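Local atomic coordinates of aldose-aldose oxidoreductase (Caulobacter crescentus, PDB entry 5A04), a protein that binds NADPH and glucose and, as an aldose-aldose oxidoreductase, probably oxidises one aldose sugar while reducing another with the same nicotinamide cofactor. Residues S133-H138 / E309-G314; Y196-E201 / L229-G234; G257-D262 / Q270-Q275. All coordinates share one frame; numbering follows the deposited sequence.

Contact 1 (S133-H138 / E309-G314); sequences SRFQAH and EPIVGG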
ATOM      1  N   SER A 133      -8.788   9.097 -16.298  1.00 15.54           N
ATOM      2  CA  SER A 133      -8.495   7.672 -16.113  1.00 13.25           C
ATOM      3  C   SER A 133      -9.712   6.791 -16.380  1.00 13.30           C
ATOM      4  O   SER A 133      -9.564   5.617 -16.691  1.00 15.82           O
ATOM      5  CB  SER A 133      -7.953   7.404 -14.702  1.00 15.46           C
ATOM      6  OG  SER A 133      -6.713   8.075 -14.518  1.00 16.90           O
ATOM      7  N   ARG A 134     -10.915   7.351 -16.262  1.00 13.27           N
ATOM      8  CA  ARG A 134     -12.130   6.586 -16.526  1.00 13.73           C
ATOM      9  C   ARG A 134     -12.292   6.280 -18.014  1.00 16.22           C
ATOM     10  O   ARG A 134     -13.186   5.537 -18.393  1.00 17.00           O
ATOM     11  CB  ARG A 134     -13.363   7.329 -16.014  1.00 14.56           C
ATOM     12  CG  ARG A 134     -13.368   7.546 -14.480  1.00 16.06           C
ATOM     13  CD  ARG A 134     -13.567   6.228 -13.709  1.00 17.34           C
ATOM     14  NE  ARG A 134     -14.828   5.577 -14.063  1.00 17.57           N
ATOM     15  CZ  ARG A 134     -15.993   5.855 -13.485  1.00 20.16           C
ATOM     16  NH1 ARG A 134     -16.055   6.768 -12.517  1.00 20.05           N
ATOM     17  NH2 ARG A 134     -17.096   5.219 -13.866  1.00 22.18           N
ATOM     18  N   PHE A 135     -11.423   6.858 -18.843  1.00 16.82           N
ATOM     19  CA  PHE A 135     -11.457   6.660 -20.290  1.00 14.25           C
ATOM     20  C   PHE A 135     -10.211   5.952 -20.798  1.00 16.43           C
ATOM     21  O   PHE A 135     -10.001   5.837 -22.006  1.00 18.17           O
ATOM     22  CB  PHE A 135     -11.626   8.013 -20.994  1.00 14.01           C
ATOM     23  CG  PHE A 135     -12.835   8.747 -20.517  1.00 15.33           C
ATOM     24  CD1 PHE A 135     -14.080   8.429 -21.025  1.00 17.68           C
ATOM     25  CD2 PHE A 135     -12.743   9.687 -19.492  1.00 14.50           C
ATOM     26  CE1 PHE A 135     -15.225   9.071 -20.556  1.00 18.50           C
ATOM     27  CE2 PHE A 135     -13.883  10.326 -19.011  1.00 15.23           C
ATOM     28  CZ  PHE A 135     -15.124  10.014 -19.537  1.00 16.83           C
ATOM     29  N   GLN A 136      -9.395   5.480 -19.864  1.00 16.12           N
ATOM     30  CA  GLN A 136      -8.084   4.911 -20.180  1.00 16.23           C
ATOM     31  C   GLN A 136      -8.211   3.388 -20.206  1.00 16.67           C
ATOM     32  O   GLN A 136      -8.860   2.800 -19.343  1.00 15.38           O
ATOM     33  CB  GLN A 136      -7.050   5.394 -19.160  1.00 14.39           C
ATOM     34  CG  GLN A 136      -5.598   5.198 -19.548  1.00 17.00           C
ATOM     35  CD  GLN A 136      -5.158   3.757 -19.427  1.00 17.27           C
ATOM     36  OE1 GLN A 136      -5.612   3.037 -18.540  1.00 15.50           O
ATOM     37  NE2 GLN A 136      -4.260   3.325 -20.321  1.00 15.81           N
ATOM     38  N   ALA A 137      -7.619   2.755 -21.225  1.00 16.17           N
ATOM     39  CA  ALA A 137      -7.917   1.354 -21.552  1.00 18.27           C
ATOM     40  C   ALA A 137      -7.683   0.376 -20.402  1.00 15.77           C
ATOM     41  O   ALA A 137      -8.521  -0.494 -20.131  1.00 17.38           O
ATOM     42  CB  ALA A 137      -7.087   0.916 -22.769  1.00 16.27           C
ATOM     43  N   HIS A 138      -6.549   0.516 -19.729  1.00 15.36           N
ATOM     44  CA  HIS A 138      -6.217  -0.415 -18.645  1.00 16.29           C
ATOM     45  C   HIS A 138      -7.133  -0.216 -17.446  1.00 15.43           C
ATOM     46  O   HIS A 138      -7.561  -1.185 -16.819  1.00 16.75           O
ATOM     47  CB  HIS A 138      -4.754  -0.265 -18.222  1.00 16.10           C
ATOM     48  CG  HIS A 138      -3.775  -0.497 -19.337  1.00 18.55           C
ATOM     49  ND1 HIS A 138      -3.653   0.361 -20.408  1.00 17.96           N
ATOM     50  CD2 HIS A 138      -2.866  -1.484 -19.539  1.00 19.85           C
ATOM     51  CE1 HIS A 138      -2.718  -0.090 -21.228  1.00 20.18           C
ATOM     52  NE2 HIS A 138      -2.225  -1.210 -20.725  1.00 19.11           N
ATOM     53  N   GLU A 309     -26.063  12.322 -18.849  1.00 27.59           N
ATOM     54  CA  GLU A 309     -25.206  12.861 -17.794  1.00 27.42           C
ATOM     55  C   GLU A 309     -23.808  12.262 -17.868  1.00 24.78           C
ATOM     56  O   GLU A 309     -23.657  11.055 -18.049  1.00 24.45           O
ATOM     57  CB  GLU A 309     -25.810  12.600 -16.410  1.00 31.97           C
ATOM     58  CG  GLU A 309     -27.195  13.211 -16.210  1.00 38.11           C
ATOM     59  CD  GLU A 309     -27.274  14.663 -16.661  1.00 41.74           C
ATOM     60  OE1 GLU A 309     -26.368  15.462 -16.316  1.00 47.43           O
ATOM     61  OE2 GLU A 309     -28.247  15.006 -17.370  1.00 51.61           O
ATOM     62  N   PRO A 310     -22.776  13.109 -17.722  1.00 22.81           N
ATOM     63  CA  PRO A 310     -21.401  12.590 -17.750  1.00 21.50           C
ATOM     64  C   PRO A 310     -21.171  11.522 -16.689  1.00 20.79           C
ATOM     65  O   PRO A 310     -21.745  11.606 -15.601  1.00 21.78           O
ATOM     66  CB  PRO A 310     -20.545  13.828 -17.464  1.00 20.23           C
ATOM     67  CG  PRO A 310     -21.395  14.990 -17.877  1.00 23.44           C
ATOM     68  CD  PRO A 310     -22.822  14.573 -17.576  1.00 24.20           C
ATOM     69  N   ILE A 311     -20.330  10.539 -16.985  1.00 18.81           N
ATOM     70  CA  ILE A 311     -20.072   9.499 -16.011  1.00 20.03           C
ATOM     71  C   ILE A 311     -19.222  10.028 -14.855  1.00 21.55           C
ATOM     72  O   ILE A 311     -19.205   9.435 -13.786  1.00 21.99           O
ATOM     73  CB  ILE A 311     -19.378   8.287 -16.634  1.00 22.29           C
ATOM     74  CG1 ILE A 311     -18.001   8.669 -17.176  1.00 21.78           C
ATOM     75  CG2 ILE A 311     -20.255   7.680 -17.729  1.00 29.06           C
ATOM     76  CD1 ILE A 311     -17.168   7.464 -17.579  1.00 28.42           C
ATOM     77  N   VAL A 312     -18.523  11.138 -15.078  1.00 17.55           N
ATOM     78  CA  VAL A 312     -17.796  11.809 -14.006  1.00 18.14           C
ATOM     79  C   VAL A 312     -18.275  13.262 -13.920  1.00 19.87           C
ATOM     80  O   VAL A 312     -17.596  14.202 -14.344  1.00 18.08           O
ATOM     81  CB  VAL A 312     -16.256  11.733 -14.199  1.00 18.46           C
ATOM     82  CG1 VAL A 312     -15.756  10.319 -13.879  1.00 22.48           C
ATOM     83  CG2 VAL A 312     -15.840  12.131 -15.615  1.00 18.93           C
ATOM     84  N   GLY A 313     -19.470  13.434 -13.370  1.00 18.28           N
ATOM     85  CA  GLY A 313     -20.072  14.754 -13.272  1.00 18.11           C
ATOM     86  C   GLY A 313     -19.598  15.514 -12.048  1.00 18.04           C
ATOM     87  O   GLY A 313     -18.747  15.036 -11.297  1.00 17.94           O
ATOM     88  N   GLY A 314     -20.137  16.711 -11.843  1.00 17.57           N
ATOM     89  CA  GLY A 314     -19.793  17.486 -10.659  1.00 18.76           C
ATOM     90  C   GLY A 314     -19.979  16.702  -9.369  1.00 18.80           C
ATOM     91  O   GLY A 314     -19.245  16.904  -8.398  1.00 19.86           O
TER
HETATM   92  O   HOH W   1     -18.253   8.121 -11.572  1.00 35.69           O

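Contact 2 (Y196-E201 / L229-G234); sequences YLTGEE and LLFPSG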
ATOM      1  N   TYR A 196     -13.701   4.146  -7.736  1.00 16.02           N
ATOM      2  CA  TYR A 196     -14.235   3.527  -8.954  1.00 16.18           C
ATOM      3  C   TYR A 196     -13.899   2.044  -9.065  1.00 17.59           C
ATOM      4  O   TYR A 196     -14.603   1.310  -9.756  1.00 18.49           O
ATOM      5  CB  TYR A 196     -13.826   4.281 -10.250  1.00 18.67           C
ATOM      6  CG  TYR A 196     -12.363   4.454 -10.645  1.00 15.45           C
ATOM      7  CD1 TYR A 196     -11.572   3.373 -11.031  1.00 15.30           C
ATOM      8  CD2 TYR A 196     -11.820   5.733 -10.753  1.00 15.55           C
ATOM      9  CE1 TYR A 196     -10.241   3.565 -11.448  1.00 17.15           C
ATOM     10  CE2 TYR A 196     -10.502   5.934 -11.155  1.00 15.91           C
ATOM     11  CZ  TYR A 196      -9.723   4.851 -11.509  1.00 15.64           C
ATOM     12  OH  TYR A 196      -8.425   5.080 -11.916  1.00 18.16           O
ATOM     13  N   LEU A 197     -12.884   1.578  -8.353  1.00 15.85           N
ATOM     14  CA  LEU A 197     -12.598   0.139  -8.356  1.00 15.51           C
ATOM     15  C   LEU A 197     -13.606  -0.607  -7.471  1.00 19.12           C
ATOM     16  O   LEU A 197     -14.098  -1.678  -7.843  1.00 18.57           O
ATOM     17  CB  LEU A 197     -11.160  -0.131  -7.901  1.00 14.85           C
ATOM     18  CG  LEU A 197     -10.096   0.378  -8.875  1.00 14.36           C
ATOM     19  CD1 LEU A 197      -8.734   0.339  -8.218  1.00 14.37           C
ATOM     20  CD2 LEU A 197     -10.079  -0.439 -10.194  1.00 15.45           C
ATOM     21  N   THR A 198     -13.932  -0.050  -6.306  1.00 17.68           N
ATOM     22  CA  THR A 198     -14.929  -0.693  -5.446  1.00 17.70           C
ATOM     23  C   THR A 198     -16.332  -0.431  -5.965  1.00 18.54           C
ATOM     24  O   THR A 198     -17.246  -1.235  -5.750  1.00 20.05           O
ATOM     25  CB  THR A 198     -14.866  -0.194  -3.979  1.00 17.67           C
ATOM     26  OG1 THR A 198     -15.070   1.221  -3.963  1.00 16.46           O
ATOM     27  CG2 THR A 198     -13.525  -0.519  -3.348  1.00 16.35           C
ATOM     28  N   GLY A 199     -16.502   0.712  -6.628  1.00 16.81           N
ATOM     29  CA  GLY A 199     -17.823   1.200  -6.990  1.00 18.83           C
ATOM     30  C   GLY A 199     -18.609   1.622  -5.761  1.00 20.35           C
ATOM     31  O   GLY A 199     -19.840   1.684  -5.785  1.00 22.09           O
ATOM     32  N   GLU A 200     -17.892   1.922  -4.684  1.00 17.31           N
ATOM     33  CA  GLU A 200     -18.520   2.293  -3.416  1.00 18.36           C
ATOM     34  C   GLU A 200     -18.046   3.637  -2.891  1.00 16.78           C
ATOM     35  O   GLU A 200     -17.080   4.200  -3.398  1.00 17.19           O
ATOM     36  CB  GLU A 200     -18.235   1.230  -2.367  1.00 16.77           C
ATOM     37  CG  GLU A 200     -18.758  -0.161  -2.700  1.00 19.82           C
ATOM     38  CD  GLU A 200     -18.501  -1.118  -1.557  1.00 21.28           C
ATOM     39  OE1 GLU A 200     -19.218  -1.030  -0.533  1.00 18.28           O
ATOM     40  OE2 GLU A 200     -17.569  -1.941  -1.674  1.00 20.94           O
ATOM     41  N   GLU A 201     -18.721   4.138  -1.854  1.00 16.34           N
ATOM     42  CA  GLU A 201     -18.279   5.340  -1.149  1.00 17.36           C
ATOM     43  C   GLU A 201     -17.873   4.974   0.271  1.00 16.18           C
ATOM     44  O   GLU A 201     -18.555   4.185   0.920  1.00 17.77           O
ATOM     45  CB  GLU A 201     -19.391   6.399  -1.127  1.00 18.02           C
ATOM     46  CG  GLU A 201     -19.936   6.726  -2.505  1.00 18.96           C
ATOM     47  CD  GLU A 201     -18.909   7.408  -3.387  1.00 19.13           C
ATOM     48  OE1 GLU A 201     -18.018   8.092  -2.835  1.00 18.60           O
ATOM     49  OE2 GLU A 201     -19.008   7.284  -4.625  1.00 19.94           O
ATOM     50  N   LEU A 229      -9.326   3.698   3.870  1.00 13.54           N
ATOM     51  CA  LEU A 229     -10.769   3.783   3.667  1.00 13.89           C
ATOM     52  C   LEU A 229     -11.425   2.450   3.969  1.00 15.14           C
ATOM     53  O   LEU A 229     -10.905   1.394   3.599  1.00 14.57           O
ATOM     54  CB  LEU A 229     -11.099   4.189   2.222  1.00 14.47           C
ATOM     55  CG  LEU A 229     -10.425   5.448   1.669  1.00 14.86           C
ATOM     56  CD1 LEU A 229     -10.709   5.597   0.177  1.00 16.38           C
ATOM     57  CD2 LEU A 229     -10.887   6.684   2.420  1.00 15.53           C
ATOM     58  N   LEU A 230     -12.582   2.504   4.622  1.00 13.83           N
ATOM     59  CA  LEU A 230     -13.431   1.322   4.767  1.00 15.99           C
ATOM     60  C   LEU A 230     -14.733   1.569   4.017  1.00 15.95           C
ATOM     61  O   LEU A 230     -15.273   2.674   4.080  1.00 17.73           O
ATOM     62  CB  LEU A 230     -13.709   1.035   6.246  1.00 15.16           C
ATOM     63  CG  LEU A 230     -14.631  -0.140   6.579  1.00 17.89           C
ATOM     64  CD1 LEU A 230     -14.010  -1.485   6.198  1.00 18.07           C
ATOM     65  CD2 LEU A 230     -14.967  -0.108   8.079  1.00 20.29           C
ATOM     66  N   PHE A 231     -15.222   0.553   3.307  1.00 15.77           N
ATOM     67  CA  PHE A 231     -16.443   0.674   2.510  1.00 17.21           C
ATOM     68  C   PHE A 231     -17.564  -0.212   3.088  1.00 16.01           C
ATOM     69  O   PHE A 231     -17.276  -1.157   3.823  1.00 18.76           O
ATOM     70  CB  PHE A 231     -16.156   0.285   1.055  1.00 16.65           C
ATOM     71  CG  PHE A 231     -15.171   1.199   0.358  1.00 15.40           C
ATOM     72  CD1 PHE A 231     -13.812   0.954   0.418  1.00 14.78           C
ATOM     73  CD2 PHE A 231     -15.619   2.296  -0.355  1.00 15.69           C
ATOM     74  CE1 PHE A 231     -12.906   1.801  -0.235  1.00 14.57           C
ATOM     75  CE2 PHE A 231     -14.730   3.150  -1.008  1.00 15.07           C
ATOM     76  CZ  PHE A 231     -13.368   2.896  -0.946  1.00 16.55           C
ATOM     77  N   PRO A 232     -18.835   0.074   2.744  1.00 18.59           N
ATOM     78  CA  PRO A 232     -19.945  -0.699   3.337  1.00 19.01           C
ATOM     79  C   PRO A 232     -19.856  -2.208   3.117  1.00 21.05           C
ATOM     80  O   PRO A 232     -20.258  -2.976   3.991  1.00 20.25           O
ATOM     81  CB  PRO A 232     -21.181  -0.124   2.631  1.00 20.24           C
ATOM     82  CG  PRO A 232     -20.792   1.294   2.346  1.00 20.10           C
ATOM     83  CD  PRO A 232     -19.337   1.202   1.936  1.00 17.97           C
ATOM     84  N   SER A 233     -19.322  -2.631   1.975  1.00 19.15           N
ATOM     85  CA  SER A 233     -19.220  -4.050   1.666  1.00 17.60           C
ATOM     86  C   SER A 233     -18.184  -4.762   2.523  1.00 17.72           C
ATOM     87  O   SER A 233     -18.113  -5.998   2.536  1.00 21.47           O
ATOM     88  CB  SER A 233     -18.847  -4.247   0.198  1.00 18.52           C
ATOM     89  OG  SER A 233     -17.500  -3.850   0.009  1.00 19.12           O
ATOM     90  N   GLY A 234     -17.353  -3.978   3.201  1.00 18.11           N
ATOM     91  CA  GLY A 234     -16.229  -4.518   3.940  1.00 18.07           C
ATOM     92  C   GLY A 234     -14.914  -4.359   3.194  1.00 18.89           C
ATOM     93  O   GLY A 234     -13.854  -4.623   3.752  1.00 17.04           O
TER

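Contact 3 (G257-D262 / Q270-Q275); sequences GWVEID and QAMRAQ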
ATOM      1  N   GLY A 257      -8.439 -13.603  -6.708  1.00 17.91           N
ATOM      2  CA  GLY A 257      -7.243 -13.095  -7.351  1.00 18.95           C
ATOM      3  C   GLY A 257      -7.140 -11.583  -7.328  1.00 18.11           C
ATOM      4  O   GLY A 257      -7.842 -10.915  -6.570  1.00 17.81           O
ATOM      5  N   TRP A 258      -6.257 -11.038  -8.154  1.00 17.21           N
ATOM      6  CA  TRP A 258      -6.015  -9.605  -8.100  1.00 17.64           C
ATOM      7  C   TRP A 258      -5.577  -9.057  -9.454  1.00 19.34           C
ATOM      8  O   TRP A 258      -5.162  -9.808 -10.347  1.00 16.67           O
ATOM      9  CB  TRP A 258      -4.970  -9.272  -7.007  1.00 14.68           C
ATOM     10  CG  TRP A 258      -3.649 -10.037  -7.062  1.00 19.19           C
ATOM     11  CD1 TRP A 258      -3.275 -11.085  -6.264  1.00 21.83           C
ATOM     12  CD2 TRP A 258      -2.523  -9.771  -7.918  1.00 20.50           C
ATOM     13  NE1 TRP A 258      -2.005 -11.503  -6.589  1.00 27.23           N
ATOM     14  CE2 TRP A 258      -1.519 -10.710  -7.595  1.00 24.81           C
ATOM     15  CE3 TRP A 258      -2.271  -8.835  -8.928  1.00 19.33           C
ATOM     16  CZ2 TRP A 258      -0.289 -10.747  -8.255  1.00 27.42           C
ATOM     17  CZ3 TRP A 258      -1.052  -8.872  -9.580  1.00 20.64           C
ATOM     18  CH2 TRP A 258      -0.076  -9.824  -9.244  1.00 23.40           C
ATOM     19  N   VAL A 259      -5.710  -7.747  -9.619  1.00 17.53           N
ATOM     20  CA  VAL A 259      -5.214  -7.094 -10.823  1.00 16.53           C
ATOM     21  C   VAL A 259      -4.557  -5.778 -10.423  1.00 16.42           C
ATOM     22  O   VAL A 259      -5.020  -5.082  -9.513  1.00 17.45           O
ATOM     23  CB  VAL A 259      -6.346  -6.861 -11.877  1.00 18.91           C
ATOM     24  CG1 VAL A 259      -7.520  -6.135 -11.292  1.00 23.04           C
ATOM     25  CG2 VAL A 259      -5.812  -6.118 -13.095  1.00 20.20           C
ATOM     26  N   GLU A 260      -3.452  -5.455 -11.079  1.00 14.88           N
ATOM     27  CA  GLU A 260      -2.758  -4.213 -10.773  1.00 14.80           C
ATOM     28  C   GLU A 260      -2.340  -3.508 -12.048  1.00 17.27           C
ATOM     29  O   GLU A 260      -2.188  -4.144 -13.096  1.00 16.84           O
ATOM     30  CB  GLU A 260      -1.530  -4.479  -9.903  1.00 18.01           C
ATOM     31  CG  GLU A 260      -0.394  -5.212 -10.632  1.00 16.98           C
ATOM     32  CD  GLU A 260       0.779  -5.538  -9.712  1.00 21.56           C
ATOM     33  OE1 GLU A 260       0.691  -5.280  -8.483  1.00 18.99           O
ATOM     34  OE2 GLU A 260       1.792  -6.064 -10.224  1.00 21.51           O
ATOM     35  N   ILE A 261      -2.162  -2.196 -11.947  1.00 15.40           N
ATOM     36  CA  ILE A 261      -1.631  -1.385 -13.039  1.00 14.16           C
ATOM     37  C   ILE A 261      -0.526  -0.523 -12.466  1.00 17.68           C
ATOM     38  O   ILE A 261      -0.702   0.104 -11.413  1.00 16.22           O
ATOM     39  CB  ILE A 261      -2.706  -0.477 -13.697  1.00 15.04           C
ATOM     40  CG1 ILE A 261      -4.049  -1.194 -13.789  1.00 16.35           C
ATOM     41  CG2 ILE A 261      -2.243  -0.007 -15.092  1.00 15.05           C
ATOM     42  CD1 ILE A 261      -5.161  -0.323 -14.388  1.00 16.37           C
ATOM     43  N   ASP A 262       0.618  -0.503 -13.144  1.00 15.45           N
ATOM     44  CA  ASP A 262       1.767   0.289 -12.707  1.00 16.07           C
ATOM     45  C   ASP A 262       2.662   0.584 -13.915  1.00 18.24           C
ATOM     46  O   ASP A 262       3.323  -0.320 -14.420  1.00 16.43           O
ATOM     47  CB  ASP A 262       2.539  -0.468 -11.620  1.00 17.54           C
ATOM     48  CG  ASP A 262       3.678   0.336 -11.021  1.00 16.58           C
ATOM     49  OD1 ASP A 262       3.889   1.513 -11.396  1.00 17.80           O
ATOM     50  OD2 ASP A 262       4.371  -0.228 -10.146  1.00 18.18           O
ATOM     51  N   GLN A 270       0.921   2.777 -19.306  1.00 17.74           N
ATOM     52  CA  GLN A 270       0.222   1.803 -18.452  1.00 16.43           C
ATOM     53  C   GLN A 270       0.636   0.355 -18.732  1.00 20.78           C
ATOM     54  O   GLN A 270       0.763  -0.057 -19.889  1.00 19.12           O
ATOM     55  CB  GLN A 270      -1.296   1.919 -18.632  1.00 16.04           C
ATOM     56  CG  GLN A 270      -1.971   2.967 -17.744  1.00 15.78           C
ATOM     57  CD  GLN A 270      -1.834   4.390 -18.266  1.00 18.33           C
ATOM     58  OE1 GLN A 270      -1.142   4.651 -19.260  1.00 17.43           O
ATOM     59  NE2 GLN A 270      -2.517   5.321 -17.604  1.00 15.78           N
ATOM     60  N   ALA A 271       0.851  -0.406 -17.663  1.00 16.36           N
ATOM     61  CA  ALA A 271       1.123  -1.840 -17.766  1.00 19.71           C
ATOM     62  C   ALA A 271       0.302  -2.562 -16.712  1.00 18.20           C
ATOM     63  O   ALA A 271       0.365  -2.210 -15.540  1.00 18.78           O
ATOM     64  CB  ALA A 271       2.615  -2.131 -17.585  1.00 16.74           C
ATOM     65  N   MET A 272      -0.460  -3.568 -17.129  1.00 18.89           N
ATOM     66  CA  MET A 272      -1.320  -4.317 -16.210  1.00 19.29           C
ATOM     67  C   MET A 272      -0.832  -5.753 -16.015  1.00 21.69           C
ATOM     68  O   MET A 272      -0.396  -6.407 -16.960  1.00 19.58           O
ATOM     69  CB  MET A 272      -2.768  -4.307 -16.717  1.00 20.36           C
ATOM     70  CG  MET A 272      -3.689  -5.344 -16.059  1.00 21.84           C
ATOM     71  SD  MET A 272      -5.399  -5.241 -16.676  1.00 31.65           S
ATOM     72  CE  MET A 272      -5.941  -3.729 -15.919  1.00 20.44           C
ATOM     73  N   ARG A 273      -0.880  -6.229 -14.775  1.00 16.60           N
ATOM     74  CA  ARG A 273      -0.559  -7.620 -14.463  1.00 17.58           C
ATOM     75  C   ARG A 273      -1.720  -8.184 -13.651  1.00 21.59           C
ATOM     76  O   ARG A 273      -2.309  -7.469 -12.837  1.00 20.49           O
ATOM     77  CB  ARG A 273       0.764  -7.693 -13.689  1.00 19.86           C
ATOM     78  CG  ARG A 273       1.258  -9.084 -13.344  1.00 26.47           C
ATOM     79  CD  ARG A 273       2.687  -9.004 -12.806  1.00 25.46           C
ATOM     80  NE  ARG A 273       2.760  -8.355 -11.495  1.00 23.23           N
ATOM     81  CZ  ARG A 273       3.337  -8.897 -10.428  1.00 29.20           C
ATOM     82  NH1 ARG A 273       3.892 -10.102 -10.510  1.00 30.18           N
ATOM     83  NH2 ARG A 273       3.359  -8.241  -9.273  1.00 24.90           N
ATOM     84  N   ALA A 274      -2.084  -9.441 -13.870  1.00 18.42           N
ATOM     85  CA  ALA A 274      -3.193 -10.000 -13.101  1.00 20.13           C
ATOM     86  C   ALA A 274      -2.904 -11.426 -12.675  1.00 21.11           C
ATOM     87  O   ALA A 274      -2.149 -12.148 -13.327  1.00 21.33           O
ATOM     88  CB  ALA A 274      -4.481  -9.943 -13.897  1.00 21.25           C
ATOM     89  N   GLN A 275      -3.522 -11.823 -11.574  1.00 18.57           N
ATOM     90  CA  GLN A 275      -3.389 -13.176 -11.057  1.00 23.21           C
ATOM     91  C   GLN A 275      -4.813 -13.679 -10.832  1.00 25.91           C
ATOM     92  O   GLN A 275      -5.482 -13.240  -9.894  1.00 22.95           O
ATOM     93  CB  GLN A 275      -2.551 -13.167  -9.772  1.00 25.07           C
ATOM     94  CG  GLN A 275      -2.124 -14.530  -9.249  1.00 32.36           C
ATOM     95  CD  GLN A 275      -3.120 -15.100  -8.277  1.00 35.03           C
ATOM     96  OE1 GLN A 275      -3.320 -14.562  -7.181  1.00 34.46           O
ATOM     97  NE2 GLN A 275      -3.773 -16.182  -8.675  1.00 37.39           N
TER

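Contact 1 (S133-H138 / E309-G314)
I311 meets both R134 and F135, and V312 meets the same two residues from the next position along the loop. No direct hydrogen bond joins the two segments. The I311 side chain comes at F135 from the opposite direction, and its CD1 lies 3.8 Å from F135 CZ. The same methyl sits over one face of the R134 guanidinium and 4.1 Å from R134 CB. One bridging water accepts from R134 NH1 at 2.7 Å, in the guanidinium plane, and donates to I311 O at 2.7 Å. R134 is bent at chi2 and chi3 (-70° and -59°), and it slides past V312 in the opposite direction, with R134 CG 3.7 Å from V312 CG1. The other V312 methyl, CG2, approaches the edge of the F135 ring near its plane, 4.3 Å from CE2. H299 of helix 292-306 sits beside both segments: its ring meets that of F135, and its NE2 is hydrogen-bonded to I311 N. V312 also bonds through its backbone to I129. The chain leaving strand 127-129, at the edge of the NAD-binding Rossmann sheet, thus meets the loop between C-terminal helices 292-306 and 314-333, joining the two parts of a Rossmann-type oxidoreductase.

Contact 2 (Y196-E201 / L229-G234)
E200 and T198 meet the F231-G234 type I beta turn, which follows strand 224-230 of the large mixed sheet. Their own segment leaves the C-terminal end of helix 182-198, where G199 breaks the helix with positive phi. The contact joins these two ends at the surface of the C-terminal alpha/beta domain.

The polar part is a two-oxygen grip. The E200 carboxylate spans S233, one oxygen for the backbone and one for the hydroxyl. S233 N donates to E200 OE1 at 3.0 Å with an angle of 148°. Both carboxylate oxygens use their syn lone pairs, so the two bonds fix the rotation of the group. The E200 chain is extended beyond CG (chi2 -176°), which carries the carboxylate out to the turn. S233 OG also bonds to A235 N. T198 OG1 accepts from E200 N at 3.0 Å in an ST turn and bonds to A194 O.

The packing centres on F231. T198 crosses this side chain at about a right angle. Its CG2 makes a CH-pi contact 4.1 Å from the ring centroid, over the face. T198 OG1 lies over the ring toward its rim. E200 CB approaches F231 CD2 at 3.5 Å. P232 CD is in close van der Waals contact with a carbonyl oxygen, E201 O, at 3.2 Å.

Beyond the turn, G234 O accepts from S210 OG of the second subunit. Within the contact, the short bond from S233 OG to E200 OE2 measures 2.5 Å.

Contact 3 (G257-D262 / Q270-Q275)
Strands 257-261 and 272-275 form an antiparallel beta hairpin, and W258 lies across Q275 on one of its faces. Q275 CB fits under the five-membered ring of W258, 3.7 Å from its centroid. The indole reaches this place with CG between the backbone N and the carbonyl carbon (chi1 53°). Its far end, CH2, sits over the centre of one face of the R273 guanidinium, 3.7 Å from CZ. The two planes are 65° apart, so the indole meets the guanidinium with its edge. E260 lies alongside R273 on this face.

The other face is apolar. M272 bends at chi3 (-72°) and brings CE into the hollow between V259 and I261, 3.7 Å from V259 CG2 and 3.8 Å from I261 CG1. A274 CB adds a small bump beside V259.

The backbone ladder pairs W258 with Q275 and E260 with R273. It continues with D262 N to A271 O. D262 OD2 forms salt bridges with R251 and R273 of the second subunit. In the salt bridge within the hairpin, E260 OE2 accepts from R273 NE and NH2, each at 2.8 Å and both from the same face of the carboxylate.

From the N terminus, the chain first builds the Rossmann sheet and then reaches 133-138, the first half of contact 1. The 170 residues that follow, up to 309-314, form the loop this contact closes. This ties the Rossmann sheet's exit to the loop before helix 314-333. Contacts 2 and 3 are both nested inside it and come in series. Contact 2 closes first, joining the end of helix 182-198 to the turn after strand 224-230. Contact 3 then pairs neighbouring strands of the same mixed sheet. Contact 1 touches both: R134 and S133 pack on Y196, and H138 packs on M272 and I261. Contacts 2 and 3 do not touch each other, but both reach the second subunit.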